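Local coordinates for protein acyl-coenzyme A oxidase acox-1.1 (Caenorhabditis elegans, PDB 5K3H) that catalyses the FAD-dependent first step of peroxisomal beta-oxidation, desaturating acyl-CoA to the (2E)-enoyl-CoA with release of hydrogen peroxide, and also binds ATP, at residues 437-449 against 524-538. Residues are numbered along the deposited sequence; the frame is centred on the assembly and turned at random.
Sequences NMVMLLQLARYLV and WNKSSVELNRASRLH
W524 lies between R446 and L531 where two helices of the acyl-CoA oxidase alpha-helical region cross at 84°, their axes 8.3 Å apart at closest. Helix 437-456 starts in the C-alpha1 family region, and helix 520-553 lies in the C-terminal acyl-CoA oxidase region. With CG anti to the backbone N (chi1 -178°), the indole enters as a knob among L442, A445, R446 and V449. The R446 guanidinium lies flat on one face in a cation-pi stack, CZ 4.2 Å from the centroid of the six-membered ring; L531 CD1 covers the opposite face, and the A445 carbonyl carbon meets the edge. L442 fits a hole formed by W524, S528, L531 and N532; it crosses N532 at about a right angle, CG and CD2 both in tight van der Waals contact with OD1 at 3.1 Å. At the crossing S535, one of four consecutive residues (533-536) of the ATP site shared between the two subunits, fills a pocket of L441, L444, A445 and L448. L441 sets CB against N532 OD1 and CD1 against R536 NE, each at 3.5 Å, and packs on S392 of the same site. Farther along, L448 CD2 sits over the H538 ring, 3.9 Å from its centroid, while H538 ND1 is hydrogen-bonded to Y469 OH. A water donates to N437 OD1 and accepts from R536 NH2. S535 OG lies 3.1 Å from both L441 O and L531 O, so its one proton could serve either.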
# COMPACT_ATOMS: atom_id res chain seq x y z
N ASN B 437 -12.40 8.96 -3.51
CA ASN B 437 -12.79 9.26 -2.14
C ASN B 437 -12.99 10.75 -1.87
O ASN B 437 -13.81 11.11 -1.02
CB ASN B 437 -11.76 8.69 -1.15
CG ASN B 437 -10.57 9.64 -0.93
OD1 ASN B 437 -10.62 10.54 -0.09
ND2 ASN B 437 -9.48 9.42 -1.69
N MET B 438 -12.27 11.63 -2.58
CA MET B 438 -12.38 13.06 -2.30
C MET B 438 -13.79 13.60 -2.58
O MET B 438 -14.23 14.53 -1.90
CB MET B 438 -11.34 13.83 -3.10
CG MET B 438 -10.41 14.64 -2.22
SD MET B 438 -9.57 13.78 -0.87
CE MET B 438 -7.84 14.07 -1.25
N VAL B 439 -14.49 13.07 -3.59
CA VAL B 439 -15.85 13.59 -3.80
C VAL B 439 -16.82 13.01 -2.77
O VAL B 439 -17.81 13.67 -2.42
CB VAL B 439 -16.34 13.39 -5.25
CG1 VAL B 439 -15.34 14.03 -6.24
CG2 VAL B 439 -16.65 11.92 -5.58
N MET B 440 -16.58 11.78 -2.28
CA MET B 440 -17.45 11.27 -1.22
C MET B 440 -17.33 12.12 0.04
O MET B 440 -18.35 12.43 0.68
CB MET B 440 -17.15 9.80 -0.92
CG MET B 440 -17.45 8.84 -2.04
SD MET B 440 -17.06 7.12 -1.61
CE MET B 440 -15.31 6.91 -1.93
N LEU B 441 -16.10 12.52 0.42
CA LEU B 441 -15.96 13.31 1.63
C LEU B 441 -16.52 14.71 1.46
O LEU B 441 -17.15 15.25 2.38
CB LEU B 441 -14.50 13.41 2.08
CG LEU B 441 -13.90 12.17 2.70
CD1 LEU B 441 -12.42 12.42 2.89
CD2 LEU B 441 -14.59 11.81 4.01
N LEU B 442 -16.31 15.33 0.30
CA LEU B 442 -16.82 16.69 0.11
C LEU B 442 -18.35 16.70 -0.07
O LEU B 442 -18.99 17.72 0.22
CB LEU B 442 -16.04 17.35 -1.05
CG LEU B 442 -14.61 17.86 -0.72
CD1 LEU B 442 -13.84 18.31 -1.94
CD2 LEU B 442 -14.65 19.02 0.25
N GLN B 443 -18.96 15.58 -0.46
CA GLN B 443 -20.41 15.47 -0.40
C GLN B 443 -20.92 15.50 1.05
O GLN B 443 -21.93 16.14 1.35
CB GLN B 443 -20.84 14.20 -1.10
CG GLN B 443 -22.31 13.89 -0.99
CD GLN B 443 -22.68 12.78 -1.94
OE1 GLN B 443 -23.46 11.88 -1.60
NE2 GLN B 443 -22.08 12.81 -3.13
N LEU B 444 -20.25 14.78 1.96
CA LEU B 444 -20.57 14.93 3.38
C LEU B 444 -20.27 16.34 3.86
O LEU B 444 -21.00 16.89 4.69
CB LEU B 444 -19.80 13.88 4.20
CG LEU B 444 -19.81 13.93 5.74
CD1 LEU B 444 -21.22 13.96 6.31
CD2 LEU B 444 -19.05 12.73 6.29
N ALA B 445 -19.19 16.94 3.36
CA ALA B 445 -18.85 18.30 3.77
C ALA B 445 -19.97 19.29 3.49
O ALA B 445 -20.24 20.17 4.31
CB ALA B 445 -17.57 18.76 3.06
N ARG B 446 -20.62 19.18 2.32
CA ARG B 446 -21.74 20.07 2.00
C ARG B 446 -22.85 19.95 3.03
O ARG B 446 -23.41 20.97 3.47
CB ARG B 446 -22.27 19.77 0.59
CG ARG B 446 -21.28 20.13 -0.54
CD ARG B 446 -21.98 20.46 -1.86
NE ARG B 446 -21.06 21.09 -2.82
CZ ARG B 446 -20.77 22.40 -2.86
NH1 ARG B 446 -21.34 23.25 -2.02
NH2 ARG B 446 -19.91 22.86 -3.76
N TYR B 447 -23.16 18.72 3.45
CA TYR B 447 -24.18 18.48 4.45
C TYR B 447 -23.77 19.00 5.83
O TYR B 447 -24.62 19.49 6.58
CB TYR B 447 -24.50 16.99 4.49
CG TYR B 447 -25.44 16.59 5.58
CD1 TYR B 447 -26.78 16.92 5.52
CD2 TYR B 447 -25.00 15.84 6.67
CE1 TYR B 447 -27.65 16.55 6.52
CE2 TYR B 447 -25.85 15.45 7.67
CZ TYR B 447 -27.18 15.82 7.58
OH TYR B 447 -28.06 15.45 8.56
N LEU B 448 -22.51 18.85 6.20
CA LEU B 448 -22.09 19.40 7.49
C LEU B 448 -22.07 20.92 7.47
O LEU B 448 -22.34 21.55 8.50
CB LEU B 448 -20.72 18.86 7.91
CG LEU B 448 -20.57 17.38 8.27
CD1 LEU B 448 -19.10 17.11 8.45
CD2 LEU B 448 -21.38 16.98 9.49
N VAL B 449 -21.74 21.53 6.33
CA VAL B 449 -21.77 22.98 6.22
C VAL B 449 -23.20 23.51 6.29
O VAL B 449 -23.47 24.52 6.96
CB VAL B 449 -21.05 23.43 4.94
CG1 VAL B 449 -21.36 24.87 4.65
CG2 VAL B 449 -19.57 23.26 5.11
N TRP B 524 -15.04 27.61 -1.45
CA TRP B 524 -15.12 26.20 -1.12
C TRP B 524 -13.80 25.50 -1.38
O TRP B 524 -13.28 24.78 -0.52
CB TRP B 524 -16.23 25.54 -1.93
CG TRP B 524 -16.39 24.10 -1.60
CD1 TRP B 524 -15.78 23.04 -2.22
CD2 TRP B 524 -17.24 23.54 -0.59
NE1 TRP B 524 -16.19 21.86 -1.64
CE2 TRP B 524 -17.09 22.14 -0.64
CE3 TRP B 524 -18.10 24.09 0.37
CZ2 TRP B 524 -17.77 21.29 0.21
CZ3 TRP B 524 -18.77 23.24 1.21
CH2 TRP B 524 -18.61 21.86 1.13
N ASN B 525 -13.23 25.70 -2.57
CA ASN B 525 -11.93 25.11 -2.89
C ASN B 525 -10.84 25.55 -1.92
O ASN B 525 -10.01 24.74 -1.49
CB ASN B 525 -11.53 25.46 -4.32
CG ASN B 525 -10.27 24.74 -4.76
OD1 ASN B 525 -10.00 23.61 -4.33
ND2 ASN B 525 -9.47 25.40 -5.61
N LYS B 526 -10.81 26.84 -1.58
CA LYS B 526 -9.77 27.31 -0.68
C LYS B 526 -9.92 26.74 0.72
O LYS B 526 -8.97 26.84 1.50
CB LYS B 526 -9.76 28.83 -0.62
CG LYS B 526 -9.16 29.52 -1.84
CD LYS B 526 -9.00 30.99 -1.57
CE LYS B 526 -8.32 31.68 -2.74
NZ LYS B 526 -8.06 33.14 -2.46
N SER B 527 -11.08 26.15 1.04
CA SER B 527 -11.37 25.58 2.35
C SER B 527 -11.41 24.06 2.35
O SER B 527 -11.61 23.47 3.42
CB SER B 527 -12.73 26.08 2.84
OG SER B 527 -12.80 27.49 2.81
N SER B 528 -11.19 23.41 1.20
CA SER B 528 -11.63 22.03 1.01
C SER B 528 -10.86 21.04 1.87
O SER B 528 -11.45 20.05 2.33
CB SER B 528 -11.55 21.66 -0.48
OG SER B 528 -10.29 21.96 -1.04
N VAL B 529 -9.58 21.30 2.15
CA VAL B 529 -8.81 20.40 3.02
C VAL B 529 -9.35 20.43 4.44
O VAL B 529 -9.47 19.40 5.10
CB VAL B 529 -7.31 20.75 3.00
CG1 VAL B 529 -6.56 19.91 4.01
CG2 VAL B 529 -6.73 20.59 1.64
N GLU B 530 -9.63 21.63 4.95
CA GLU B 530 -10.24 21.74 6.27
C GLU B 530 -11.63 21.12 6.29
O GLU B 530 -12.05 20.56 7.30
CB GLU B 530 -10.31 23.21 6.71
CG GLU B 530 -8.94 23.89 6.90
CD GLU B 530 -8.13 23.35 8.07
OE1 GLU B 530 -8.70 23.14 9.14
OE2 GLU B 530 -6.91 23.13 7.94
N LEU B 531 -12.37 21.24 5.18
CA LEU B 531 -13.73 20.70 5.14
C LEU B 531 -13.71 19.18 5.17
O LEU B 531 -14.58 18.57 5.79
CB LEU B 531 -14.44 21.20 3.88
CG LEU B 531 -14.81 22.70 3.77
CD1 LEU B 531 -15.14 23.08 2.31
CD2 LEU B 531 -15.97 23.04 4.71
N ASN B 532 -12.73 18.56 4.51
CA ASN B 532 -12.63 17.10 4.53
C ASN B 532 -12.25 16.58 5.91
O ASN B 532 -12.72 15.51 6.32
CB ASN B 532 -11.62 16.61 3.51
CG ASN B 532 -12.20 16.48 2.16
OD1 ASN B 532 -13.38 16.73 1.95
ND2 ASN B 532 -11.38 16.03 1.23
N ARG B 533 -11.35 17.29 6.60
CA ARG B 533 -11.00 16.91 7.97
C ARG B 533 -12.25 16.79 8.83
O ARG B 533 -12.38 15.86 9.63
CB ARG B 533 -10.02 17.93 8.56
CG ARG B 533 -8.61 17.83 7.97
CD ARG B 533 -7.65 18.94 8.46
NE ARG B 533 -6.31 18.68 7.91
CZ ARG B 533 -5.36 19.59 7.74
NH1 ARG B 533 -5.57 20.85 8.09
NH2 ARG B 533 -4.20 19.24 7.20
N ALA B 534 -13.19 17.73 8.67
CA ALA B 534 -14.43 17.69 9.43
C ALA B 534 -15.27 16.47 9.08
O ALA B 534 -15.88 15.85 9.97
CB ALA B 534 -15.21 18.97 9.17
N SER B 535 -15.34 16.13 7.79
CA SER B 535 -16.14 15.00 7.36
C SER B 535 -15.60 13.69 7.94
O SER B 535 -16.37 12.80 8.30
CB SER B 535 -16.17 14.94 5.83
OG SER B 535 -16.55 16.18 5.27
N ARG B 536 -14.27 13.57 8.00
CA ARG B 536 -13.64 12.38 8.59
C ARG B 536 -13.88 12.28 10.10
O ARG B 536 -14.16 11.20 10.62
CB ARG B 536 -12.13 12.41 8.30
CG ARG B 536 -11.78 12.21 6.84
CD ARG B 536 -10.30 11.90 6.65
NE ARG B 536 -9.87 12.13 5.28
CZ ARG B 536 -9.26 13.23 4.86
NH1 ARG B 536 -8.97 14.19 5.73
NH2 ARG B 536 -8.92 13.38 3.58
N LEU B 537 -13.72 13.39 10.83
CA LEU B 537 -13.95 13.33 12.27
C LEU B 537 -15.39 12.95 12.57
O LEU B 537 -15.66 12.16 13.47
CB LEU B 537 -13.58 14.68 12.90
CG LEU B 537 -12.08 15.05 12.88
CD1 LEU B 537 -11.88 16.48 13.27
CD2 LEU B 537 -11.28 14.13 13.81
N HIS B 538 -16.33 13.48 11.79
CA HIS B 538 -17.73 13.13 11.98
C HIS B 538 -17.96 11.65 11.71
O HIS B 538 -18.65 10.96 12.49
CB HIS B 538 -18.56 14.02 11.05
CG HIS B 538 -20.00 13.63 10.96
ND1 HIS B 538 -20.94 14.06 11.88
CD2 HIS B 538 -20.67 12.90 10.04
CE1 HIS B 538 -22.12 13.59 11.53
NE2 HIS B 538 -21.98 12.89 10.42
O HOH W 1 -8.73 10.85 1.94